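Local atomic coordinates of putative glycosyltransferase (GalT1) (Streptococcus parasanguinis, PDB entry 4PHS), a protein that binds UDP and is probably a glycosyltransferase, this chain being the GT-D-fold portion of a longer protein. Residues Pro16-Leu21 with Ser132-Glu137; Tyr49-Glu54 with Ser178-Gln183; Gln62-Lys67 with Leu106-Ala111. All blocks are in the same frame, centred on the assembly; numbering follows the deposited sequence.

Interaction 1 of 3, residues Pro16-Leu21 with Ser132-Glu137; sequences PILESL and SEAYFE
Tyr135 of 132-137 reaches across to 16-21 and sets one face of its ring against Ile17 and one edge against Leu18. Two kinds of apolar contact result. The first is a CH-pi contact: Ile17 CD1 lies over one face of the Tyr135 ring, 4.2 Å from the ring centroid and offset toward the rim, where its nearest atom is Tyr135 CE2. The branch gets there because CG1 of Ile17 turns anti to the carbonyl carbon (chi1 -59°) and then runs on extended, so that CD1 ends as the projecting tip. The second is packing at the ring edge. Leu18 CG sits in the ring plane against the CD1-CE1 side, 3.4 Å from Tyr135 CE1, a close approach for two carbons. Its methyls lie along that edge, CD1 nearest Tyr135 CE1 and CD2 nearest Tyr135 CD1; Leu18 CD2 also reaches Ala134 O at 3.8 Å. Face and edge contacts together limit how far the ring can swing. More peripheral is Leu21, whose CD1 comes to 4.3 Å from Tyr135 O. No hydrogen bond joins the segments. The short axes run nearly parallel, at 20°, and stay 10.0 Å apart, a gap bridged by the side chains. Tyr135 also rests on Leu126, while Phe136 meets Tyr233 and Tyr236 of helix 229-237; helix 131-140 thus packs between helix 17-27 and helix 229-237.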
loop_
_atom_site.group_PDB
_atom_site.type_symbol
_atom_site.label_atom_id
_atom_site.label_comp_id
_atom_site.label_asym_id
_atom_site.label_seq_id
_atom_site.Cartn_x
_atom_site.Cartn_y
_atom_site.Cartn_z
ATOM N N PRO A 16 2.369 -14.912 1.815
ATOM C CA PRO A 16 1.151 -14.457 1.130
ATOM C C PRO A 16 0.232 -13.684 2.082
ATOM O O PRO A 16 0.488 -13.690 3.286
ATOM C CB PRO A 16 0.483 -15.759 0.696
ATOM C CG PRO A 16 1.564 -16.806 0.752
ATOM C CD PRO A 16 2.470 -16.382 1.856
ATOM N N ILE A 17 -0.807 -13.046 1.546
ATOM C CA ILE A 17 -1.660 -12.126 2.310
ATOM C C ILE A 17 -2.066 -12.563 3.726
ATOM O O ILE A 17 -1.785 -11.865 4.697
ATOM C CB ILE A 17 -2.943 -11.787 1.537
ATOM C CG1 ILE A 17 -2.619 -11.135 0.195
ATOM C CG2 ILE A 17 -3.820 -10.868 2.354
ATOM C CD1 ILE A 17 -3.824 -11.027 -0.733
ATOM N N LEU A 18 -2.739 -13.710 3.829
ATOM C CA LEU A 18 -3.251 -14.174 5.119
ATOM C C LEU A 18 -2.115 -14.407 6.089
ATOM O O LEU A 18 -2.225 -14.126 7.283
ATOM C CB LEU A 18 -4.069 -15.457 4.970
ATOM C CG LEU A 18 -5.490 -15.311 4.435
ATOM C CD1 LEU A 18 -6.194 -16.653 4.366
ATOM C CD2 LEU A 18 -6.293 -14.326 5.276
ATOM N N GLU A 19 -1.009 -14.923 5.563
ATOM C CA GLU A 19 0.171 -15.179 6.374
ATOM C C GLU A 19 0.851 -13.885 6.844
ATOM O O GLU A 19 1.278 -13.778 7.991
ATOM C CB GLU A 19 1.147 -16.076 5.601
ATOM C CG GLU A 19 0.551 -17.417 5.210
ATOM C CD GLU A 19 -0.042 -18.152 6.400
ATOM O OE1 GLU A 19 0.616 -18.173 7.455
ATOM O OE2 GLU A 19 -1.162 -18.689 6.278
ATOM N N SER A 20 0.934 -12.898 5.952
ATOM C CA SER A 20 1.463 -11.579 6.289
ATOM C C SER A 20 0.712 -10.902 7.428
ATOM O O SER A 20 1.305 -10.261 8.291
ATOM C CB SER A 20 1.405 -10.679 5.058
ATOM O OG SER A 20 2.547 -10.886 4.250
ATOM N N LEU A 21 -0.598 -11.034 7.397
ATOM C CA LEU A 21 -1.440 -10.434 8.417
ATOM C C LEU A 21 -1.102 -10.969 9.816
ATOM O O LEU A 21 -1.109 -10.224 10.801
ATOM C CB LEU A 21 -2.903 -10.626 8.030
ATOM C CG LEU A 21 -3.199 -9.700 6.840
ATOM C CD1 LEU A 21 -4.483 -10.037 6.120
ATOM C CD2 LEU A 21 -3.211 -8.249 7.306
ATOM N N SER A 132 -10.907 -14.265 -0.638
ATOM C CA SER A 132 -10.992 -12.801 -0.529
ATOM C C SER A 132 -11.780 -12.332 0.687
ATOM O O SER A 132 -11.395 -11.373 1.350
ATOM C CB SER A 132 -11.586 -12.194 -1.790
ATOM O OG SER A 132 -10.665 -12.291 -2.864
ATOM N N GLU A 133 -12.884 -13.009 0.977
ATOM C CA GLU A 133 -13.653 -12.702 2.179
ATOM C C GLU A 133 -12.795 -12.906 3.419
ATOM O O GLU A 133 -12.741 -12.049 4.299
ATOM C CB GLU A 133 -14.905 -13.574 2.246
ATOM C CG GLU A 133 -15.658 -13.440 3.556
ATOM C CD GLU A 133 -17.078 -13.961 3.477
ATOM O OE1 GLU A 133 -17.474 -14.485 2.412
ATOM O OE2 GLU A 133 -17.796 -13.829 4.485
ATOM N N ALA A 134 -12.110 -14.038 3.489
ATOM C CA ALA A 134 -11.178 -14.264 4.587
ATOM C C ALA A 134 -10.120 -13.166 4.611
ATOM O O ALA A 134 -9.730 -12.696 5.687
ATOM C CB ALA A 134 -10.527 -15.617 4.462
ATOM N N TYR A 135 -9.644 -12.787 3.424
ATOM C CA TYR A 135 -8.654 -11.720 3.284
ATOM C C TYR A 135 -9.206 -10.436 3.904
ATOM O O TYR A 135 -8.592 -9.854 4.804
ATOM C CB TYR A 135 -8.295 -11.470 1.809
ATOM C CG TYR A 135 -7.542 -12.592 1.107
ATOM C CD1 TYR A 135 -6.931 -13.601 1.831
ATOM C CD2 TYR A 135 -7.445 -12.632 -0.286
ATOM C CE1 TYR A 135 -6.248 -14.627 1.201
ATOM C CE2 TYR A 135 -6.756 -13.655 -0.928
ATOM C CZ TYR A 135 -6.159 -14.651 -0.170
ATOM O OH TYR A 135 -5.473 -15.695 -0.765
ATOM N N PHE A 136 -10.367 -10.005 3.432
ATOM C CA PHE A 136 -10.932 -8.742 3.903
ATOM C C PHE A 136 -11.364 -8.806 5.369
ATOM O O PHE A 136 -11.196 -7.842 6.114
ATOM C CB PHE A 136 -12.060 -8.253 2.991
ATOM C CG PHE A 136 -11.569 -7.592 1.729
ATOM C CD1 PHE A 136 -10.841 -6.412 1.793
ATOM C CD2 PHE A 136 -11.837 -8.145 0.484
ATOM C CE1 PHE A 136 -10.389 -5.799 0.640
ATOM C CE2 PHE A 136 -11.380 -7.540 -0.677
ATOM C CZ PHE A 136 -10.657 -6.362 -0.595
ATOM N N GLU A 137 -11.888 -9.949 5.800
ATOM C CA GLU A 137 -12.231 -10.104 7.206
ATOM C C GLU A 137 -10.990 -10.075 8.100
ATOM O O GLU A 137 -11.011 -9.483 9.181
ATOM C CB GLU A 137 -13.062 -11.373 7.419
ATOM C CG GLU A 137 -14.429 -11.288 6.757
ATOM C CD GLU A 137 -15.229 -10.102 7.261
ATOM O OE1 GLU A 137 -15.512 -10.070 8.475
ATOM O OE2 GLU A 137 -15.560 -9.198 6.459
#

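Interaction 2 of 3, residues Tyr49-Glu54 with Ser178-Gln183; sequences YQDYNE and SKNAFQ. With UDP (uridine-5'-diphosphate), chain B.
Asp51 N donates a nearly straight hydrogen bond to Asn180 OD1, at 2.6 Å, arriving in the carbonyl plane of the side-chain amide. In this GT-D-fold domain it is one of three bonds that tie the loop before helix 54-64 to the loop after strand 170-176, and together they build the uracil end of the UDP site. Asn180 also gives its own N-H to Tyr49 O at 2.8 Å, with the donor well above the carbonyl plane, so backbone and side chain of one asparagine bond the residues flanking Gln50. Gln50 answers across the contact: its OE1 accepts the longer bond from Phe182 N (3.3 Å), while its NE2 donates to Asp51 O in the same segment. Bonded at both ends, the Gln50 amide is held against rotation and stands almost perpendicular to the Phe182 ring, at 87°. The nucleotide is bound from both loops. Ala181 N donates to UDP O4 at 3.0 Å, a bond consistent with recognition of the uracil carbonyl, and Tyr49 OH donates to the alpha-phosphate oxygen UDP O2A at 2.5 Å. Between these ends the C5-C6 side of the uracil is set over the face of the Tyr49 ring, UDP C6 above its centre, with the two planes steeply inclined rather than stacked. Ser120, Ser156, His228, Arg33 and Lys210 add side-chain bonds to the ligand. Farther out, Lys179 CG packs on Tyr49 CB, and Phe182 meets the amide of Asn53, whose OD1 is turned mainly to capping Leu56 N at the start of helix 54-64. At this outer end, Asn53 OD1 stands 3.3 Å from Phe182 CE2.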
loop_
_atom_site.group_PDB
_atom_site.type_symbol
_atom_site.label_atom_id
_atom_site.label_comp_id
_atom_site.label_asym_id
_atom_site.label_seq_id
_atom_site.Cartn_x
_atom_site.Cartn_y
_atom_site.Cartn_z
ATOM N N TYR A 49 1.492 9.284 -9.961
ATOM C CA TYR A 49 1.234 10.189 -8.836
ATOM C C TYR A 49 2.450 10.590 -7.984
ATOM O O TYR A 49 2.302 11.039 -6.850
ATOM C CB TYR A 49 0.045 9.733 -7.945
ATOM C CG TYR A 49 -0.036 8.266 -7.546
ATOM C CD1 TYR A 49 1.065 7.583 -7.040
ATOM C CD2 TYR A 49 -1.246 7.591 -7.623
ATOM C CE1 TYR A 49 0.970 6.247 -6.664
ATOM C CE2 TYR A 49 -1.359 6.259 -7.245
ATOM C CZ TYR A 49 -0.251 5.596 -6.763
ATOM O OH TYR A 49 -0.384 4.270 -6.411
ATOM N N GLN A 50 3.647 10.444 -8.532
ATOM C CA GLN A 50 4.835 10.920 -7.833
ATOM C C GLN A 50 5.983 11.081 -8.811
ATOM O O GLN A 50 6.463 10.106 -9.399
ATOM C CB GLN A 50 5.228 9.978 -6.690
ATOM C CG GLN A 50 6.485 10.404 -5.943
ATOM C CD GLN A 50 6.340 11.783 -5.332
ATOM O OE1 GLN A 50 5.480 12.000 -4.484
ATOM N NE2 GLN A 50 7.175 12.728 -5.767
ATOM N N ASP A 51 6.418 12.324 -8.980
ATOM C CA ASP A 51 7.573 12.620 -9.816
ATOM C C ASP A 51 8.812 12.030 -9.183
ATOM O O ASP A 51 8.886 11.916 -7.962
ATOM C CB ASP A 51 7.779 14.129 -9.886
ATOM C CG ASP A 51 6.692 14.835 -10.652
ATOM O OD1 ASP A 51 5.874 14.154 -11.295
ATOM O OD2 ASP A 51 6.659 16.089 -10.607
ATOM N N TYR A 52 9.800 11.676 -10.000
ATOM C CA TYR A 52 11.085 11.263 -9.446
ATOM C C TYR A 52 11.651 12.339 -8.526
ATOM O O TYR A 52 11.517 13.530 -8.788
ATOM C CB TYR A 52 12.106 10.922 -10.539
ATOM C CG TYR A 52 13.466 10.579 -9.955
ATOM C CD1 TYR A 52 13.715 9.322 -9.420
ATOM C CD2 TYR A 52 14.489 11.518 -9.920
ATOM C CE1 TYR A 52 14.939 9.004 -8.864
ATOM C CE2 TYR A 52 15.724 11.214 -9.366
ATOM C CZ TYR A 52 15.944 9.953 -8.840
ATOM O OH TYR A 52 17.165 9.630 -8.292
ATOM N N ASN A 53 12.253 11.888 -7.436
ATOM C CA ASN A 53 12.871 12.750 -6.443
ATOM C C ASN A 53 14.025 11.977 -5.817
ATOM O O ASN A 53 13.847 10.843 -5.363
ATOM C CB ASN A 53 11.844 13.179 -5.381
ATOM C CG ASN A 53 12.446 14.084 -4.317
ATOM O OD1 ASN A 53 13.161 13.629 -3.418
ATOM N ND2 ASN A 53 12.158 15.377 -4.414
ATOM N N GLU A 54 15.213 12.578 -5.809
ATOM C CA GLU A 54 16.412 11.901 -5.319
ATOM C C GLU A 54 16.362 11.435 -3.872
ATOM O O GLU A 54 16.809 10.335 -3.557
ATOM C CB GLU A 54 17.634 12.805 -5.466
ATOM C CG GLU A 54 17.957 13.227 -6.875
ATOM C CD GLU A 54 19.053 14.274 -6.900
ATOM O OE1 GLU A 54 18.982 15.217 -6.081
ATOM O OE2 GLU A 54 19.984 14.145 -7.720
ATOM N N SER A 178 -3.031 14.430 -3.678
ATOM C CA SER A 178 -3.370 13.181 -4.358
ATOM C C SER A 178 -2.218 12.735 -5.263
ATOM O O SER A 178 -2.139 11.575 -5.661
ATOM C CB SER A 178 -4.638 13.349 -5.190
ATOM O OG SER A 178 -4.509 14.451 -6.072
ATOM N N LYS A 179 -1.341 13.673 -5.594
ATOM C CA LYS A 179 -0.152 13.377 -6.389
ATOM C C LYS A 179 1.001 14.181 -5.816
ATOM O O LYS A 179 0.798 15.291 -5.293
ATOM C CB LYS A 179 -0.348 13.796 -7.844
ATOM C CG LYS A 179 -1.375 13.019 -8.640
ATOM C CD LYS A 179 -1.499 13.641 -10.025
ATOM C CE LYS A 179 -2.309 12.790 -10.981
ATOM N NZ LYS A 179 -2.221 13.346 -12.365
ATOM N N ASN A 180 2.214 13.643 -5.921
ATOM C CA ASN A 180 3.404 14.368 -5.492
ATOM C C ASN A 180 3.345 14.827 -4.041
ATOM O O ASN A 180 3.785 15.926 -3.687
ATOM C CB ASN A 180 3.673 15.535 -6.443
ATOM C CG ASN A 180 4.209 15.068 -7.767
ATOM O OD1 ASN A 180 5.073 14.197 -7.806
ATOM N ND2 ASN A 180 3.675 15.605 -8.865
ATOM N N ALA A 181 2.773 13.975 -3.197
ATOM C CA ALA A 181 2.718 14.249 -1.782
ATOM C C ALA A 181 4.106 14.438 -1.196
ATOM O O ALA A 181 4.249 15.081 -0.161
ATOM C CB ALA A 181 1.957 13.155 -1.049
ATOM N N PHE A 182 5.138 13.900 -1.853
ATOM C CA PHE A 182 6.483 14.071 -1.334
ATOM C C PHE A 182 6.939 15.545 -1.333
ATOM O O PHE A 182 7.755 15.913 -0.501
ATOM C CB PHE A 182 7.507 13.177 -2.047
ATOM C CG PHE A 182 8.774 12.981 -1.260
ATOM C CD1 PHE A 182 8.793 12.145 -0.153
ATOM C CD2 PHE A 182 9.941 13.656 -1.603
ATOM C CE1 PHE A 182 9.946 11.972 0.593
ATOM C CE2 PHE A 182 11.110 13.486 -0.869
ATOM C CZ PHE A 182 11.113 12.647 0.238
ATOM N N GLN A 183 6.376 16.360 -2.232
ATOM C CA GLN A 183 6.632 17.820 -2.264
ATOM C C GLN A 183 6.330 18.500 -0.935
ATOM O O GLN A 183 6.788 19.622 -0.688
ATOM C CB GLN A 183 5.757 18.519 -3.322
ATOM C CG GLN A 183 6.043 18.208 -4.793
ATOM C CD GLN A 183 4.839 18.511 -5.687
ATOM O OE1 GLN A 183 3.729 18.745 -5.198
ATOM N NE2 GLN A 183 5.057 18.508 -7.002
HETATM N N1 UDP B . -1.579 8.682 -3.214
HETATM C C2 UDP B . -1.782 9.967 -2.779
HETATM N N3 UDP B . -0.815 10.923 -2.990
HETATM C C4 UDP B . 0.363 10.596 -3.646
HETATM C C5 UDP B . 0.574 9.287 -4.067
HETATM C C6 UDP B . -0.479 8.377 -3.969
HETATM O O2 UDP B . -2.830 10.261 -2.199
HETATM O O4 UDP B . 1.234 11.453 -3.835
HETATM C "C1'" UDP B . -2.598 7.660 -2.894
HETATM C "C2'" UDP B . -3.538 7.229 -3.994
HETATM O "O2'" UDP B . -4.590 8.158 -4.191
HETATM C "C3'" UDP B . -4.041 5.908 -3.422
HETATM C "C4'" UDP B . -2.830 5.376 -2.658
HETATM O "O4'" UDP B . -1.925 6.464 -2.524
HETATM O "O3'" UDP B . -5.100 6.117 -2.502
HETATM C "C5'" UDP B . -2.129 4.216 -3.356
HETATM O "O5'" UDP B . -0.953 3.884 -2.634
HETATM P PA UDP B . 0.054 2.755 -3.163
HETATM O O1A UDP B . 0.952 2.408 -2.029
HETATM O O2A UDP B . 0.704 3.127 -4.436
HETATM O O3A UDP B . -1.004 1.555 -3.441
HETATM P PB UDP B . -0.815 -0.006 -3.830
HETATM O O1B UDP B . -1.774 -0.694 -2.955
HETATM O O2B UDP B . 0.600 -0.447 -3.681
HETATM O O3B UDP B . -1.278 -0.128 -5.259
#

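Interaction 3 of 3, residues Gln62-Lys67 with Leu106-Ala111; sequences QILQTK and LNCCDA
Gln65 bends at its second torsion (chi2 -54°), which turns the amide toward 106-111 and presents NE2 to Cys108. In Leu64 it is the first torsion that matters: CG opposite the backbone N (chi1 -178°) carries CD2 toward the disulfide. From these positions Gln65 NE2 donates to Cys108 O at 3.0 Å, meeting an in-plane lone pair; the bond is bent, 140° at the hydrogen, and the carbonyl oxygen lies off the plane of the glutamine amide. A water donates to Gln65 OE1 and to Asn107 O, so the amide engages two successive carbonyls, Cys108 O directly and Asn107 O through the water. Leu64 CD2 lies 4.2 Å from Cys109 SG and a similar distance from Cys108 CB, packing on the buried bridge that joins these adjacent cysteines (SG to SG 2.0 Å). Leu64 and Cys109 both rest on Leu76 of strand 72-76 as well. At the far end, Lys67, bent at chi2 and chi4, lays its methylene CD against Ala111 CB at 3.6 Å, an aliphatic contact made before the charged tip. A vicinal disulfide closes an eight-membered ring, which should restrict the backbone at Cys108-Cys109, where helix 102-108 gives way to loop; with Gln65 bonded to the oxygen that the ring carries on its Cys108 carbonyl carbon, polar and apolar contacts converge on the same constrained unit.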
loop_
_atom_site.group_PDB
_atom_site.type_symbol
_atom_site.label_atom_id
_atom_site.label_comp_id
_atom_site.label_asym_id
_atom_site.label_seq_id
_atom_site.Cartn_x
_atom_site.Cartn_y
_atom_site.Cartn_z
ATOM N N GLN A 62 16.880 2.698 1.210
ATOM C CA GLN A 62 17.304 2.426 2.571
ATOM C C GLN A 62 16.269 1.569 3.283
ATOM O O GLN A 62 16.602 0.637 4.013
ATOM C CB GLN A 62 17.529 3.730 3.328
ATOM C CG GLN A 62 18.705 4.536 2.818
ATOM C CD GLN A 62 18.792 5.886 3.484
ATOM O OE1 GLN A 62 17.836 6.334 4.116
ATOM N NE2 GLN A 62 19.936 6.548 3.349
ATOM N N ILE A 63 14.996 1.882 3.045
ATOM C CA ILE A 63 13.911 1.165 3.693
ATOM C C ILE A 63 13.839 -0.301 3.238
ATOM O O ILE A 63 13.681 -1.197 4.058
ATOM C CB ILE A 63 12.573 1.905 3.484
ATOM C CG1 ILE A 63 12.640 3.258 4.173
ATOM C CG2 ILE A 63 11.434 1.135 4.105
ATOM C CD1 ILE A 63 11.633 4.237 3.670
ATOM N N LEU A 64 13.994 -0.533 1.943
ATOM C CA LEU A 64 13.975 -1.890 1.401
ATOM C C LEU A 64 15.160 -2.711 1.919
ATOM O O LEU A 64 15.089 -3.941 2.011
ATOM C CB LEU A 64 13.942 -1.845 -0.126
ATOM C CG LEU A 64 13.878 -3.176 -0.889
ATOM C CD1 LEU A 64 12.667 -3.998 -0.475
ATOM C CD2 LEU A 64 13.842 -2.903 -2.364
ATOM N N GLN A 65 16.237 -2.024 2.292
ATOM C CA GLN A 65 17.412 -2.711 2.824
ATOM C C GLN A 65 17.258 -3.079 4.300
ATOM O O GLN A 65 18.084 -3.807 4.850
ATOM C CB GLN A 65 18.681 -1.879 2.612
ATOM C CG GLN A 65 19.076 -1.727 1.162
ATOM C CD GLN A 65 19.215 -3.062 0.457
ATOM O OE1 GLN A 65 19.787 -4.005 1.003
ATOM N NE2 GLN A 65 18.679 -3.154 -0.759
ATOM N N THR A 66 16.200 -2.572 4.931
ATOM C CA THR A 66 15.877 -2.904 6.317
ATOM C C THR A 66 15.277 -4.296 6.438
ATOM O O THR A 66 14.220 -4.579 5.872
ATOM C CB THR A 66 14.873 -1.892 6.906
ATOM O OG1 THR A 66 15.416 -0.570 6.813
ATOM C CG2 THR A 66 14.574 -2.212 8.356
ATOM N N LYS A 67 15.947 -5.174 7.177
ATOM C CA LYS A 67 15.402 -6.504 7.424
ATOM C C LYS A 67 14.075 -6.396 8.168
ATOM O O LYS A 67 13.921 -5.545 9.045
ATOM C CB LYS A 67 16.382 -7.359 8.231
ATOM C CG LYS A 67 17.683 -7.660 7.516
ATOM C CD LYS A 67 17.430 -8.090 6.092
ATOM C CE LYS A 67 18.707 -8.592 5.424
ATOM N NZ LYS A 67 19.816 -7.597 5.480
ATOM N N LEU A 106 17.901 -8.428 -8.778
ATOM C CA LEU A 106 18.938 -9.436 -8.559
ATOM C C LEU A 106 19.871 -9.086 -7.403
ATOM O O LEU A 106 20.579 -9.955 -6.893
ATOM C CB LEU A 106 19.764 -9.663 -9.831
ATOM C CG LEU A 106 19.122 -10.507 -10.930
ATOM C CD1 LEU A 106 20.065 -10.653 -12.108
ATOM C CD2 LEU A 106 18.711 -11.869 -10.396
ATOM N N ASN A 107 19.869 -7.822 -6.993
ATOM C CA ASN A 107 20.832 -7.346 -6.006
ATOM C C ASN A 107 20.203 -6.697 -4.779
ATOM O O ASN A 107 20.892 -6.404 -3.807
ATOM C CB ASN A 107 21.823 -6.382 -6.663
ATOM C CG ASN A 107 22.561 -7.013 -7.839
ATOM O OD1 ASN A 107 23.357 -7.931 -7.659
ATOM N ND2 ASN A 107 22.301 -6.520 -9.045
ATOM N N CYS A 108 18.891 -6.496 -4.814
ATOM C CA CYS A 108 18.212 -5.688 -3.800
ATOM C C CYS A 108 17.743 -6.471 -2.582
ATOM O O CYS A 108 17.661 -5.925 -1.477
ATOM C CB CYS A 108 16.964 -5.041 -4.407
ATOM S SG CYS A 108 15.608 -6.241 -4.746
ATOM N N CYS A 109 17.397 -7.738 -2.789
ATOM C CA CYS A 109 16.439 -8.381 -1.897
ATOM C C CYS A 109 16.873 -9.697 -1.266
ATOM O O CYS A 109 16.277 -10.749 -1.526
ATOM C CB CYS A 109 15.105 -8.539 -2.628
ATOM S SG CYS A 109 14.464 -6.929 -3.194
ATOM N N ASP A 110 17.871 -9.616 -0.391
ATOM C CA ASP A 110 18.491 -10.803 0.203
ATOM C C ASP A 110 17.983 -11.170 1.604
ATOM O O ASP A 110 18.517 -12.091 2.231
ATOM C CB ASP A 110 20.013 -10.625 0.248
ATOM C CG ASP A 110 20.631 -10.552 -1.134
ATOM O OD1 ASP A 110 20.197 -11.320 -2.021
ATOM O OD2 ASP A 110 21.549 -9.729 -1.335
ATOM N N ALA A 111 16.972 -10.457 2.099
ATOM C CA ALA A 111 16.393 -10.759 3.408
ATOM C C ALA A 111 15.833 -12.178 3.417
ATOM O O ALA A 111 15.534 -12.731 2.359
ATOM C CB ALA A 111 15.307 -9.745 3.764
HETATM O O HOH W 1 21.667 -5.184 -1.310
#

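In the fold
The three contacts are spread round one GT-D-fold chain, with interaction 2 in the UDP site. Interactions 1 and 2 lie on opposite sides of the chain's centre, their own centres 30 Å apart, and their segments alternate: 16-21, 49-54, 132-137, 178-183. Interaction 3 is nested inside the loops closed by both, with nearest atoms about 8 Å from interaction 2 and about 13 Å from interaction 1. Helix 54-64 relates two of them, starting beside interaction 2 and running into interaction 3, next to the three-stranded sheet. Segment 178-183 follows strand 170-176 of the five-stranded sheet. Interaction 1 pairs helices 17-27 and 131-140; interaction 3 joins the region where helix 54-64 passes into loop to the disulfide; neither touches UDP.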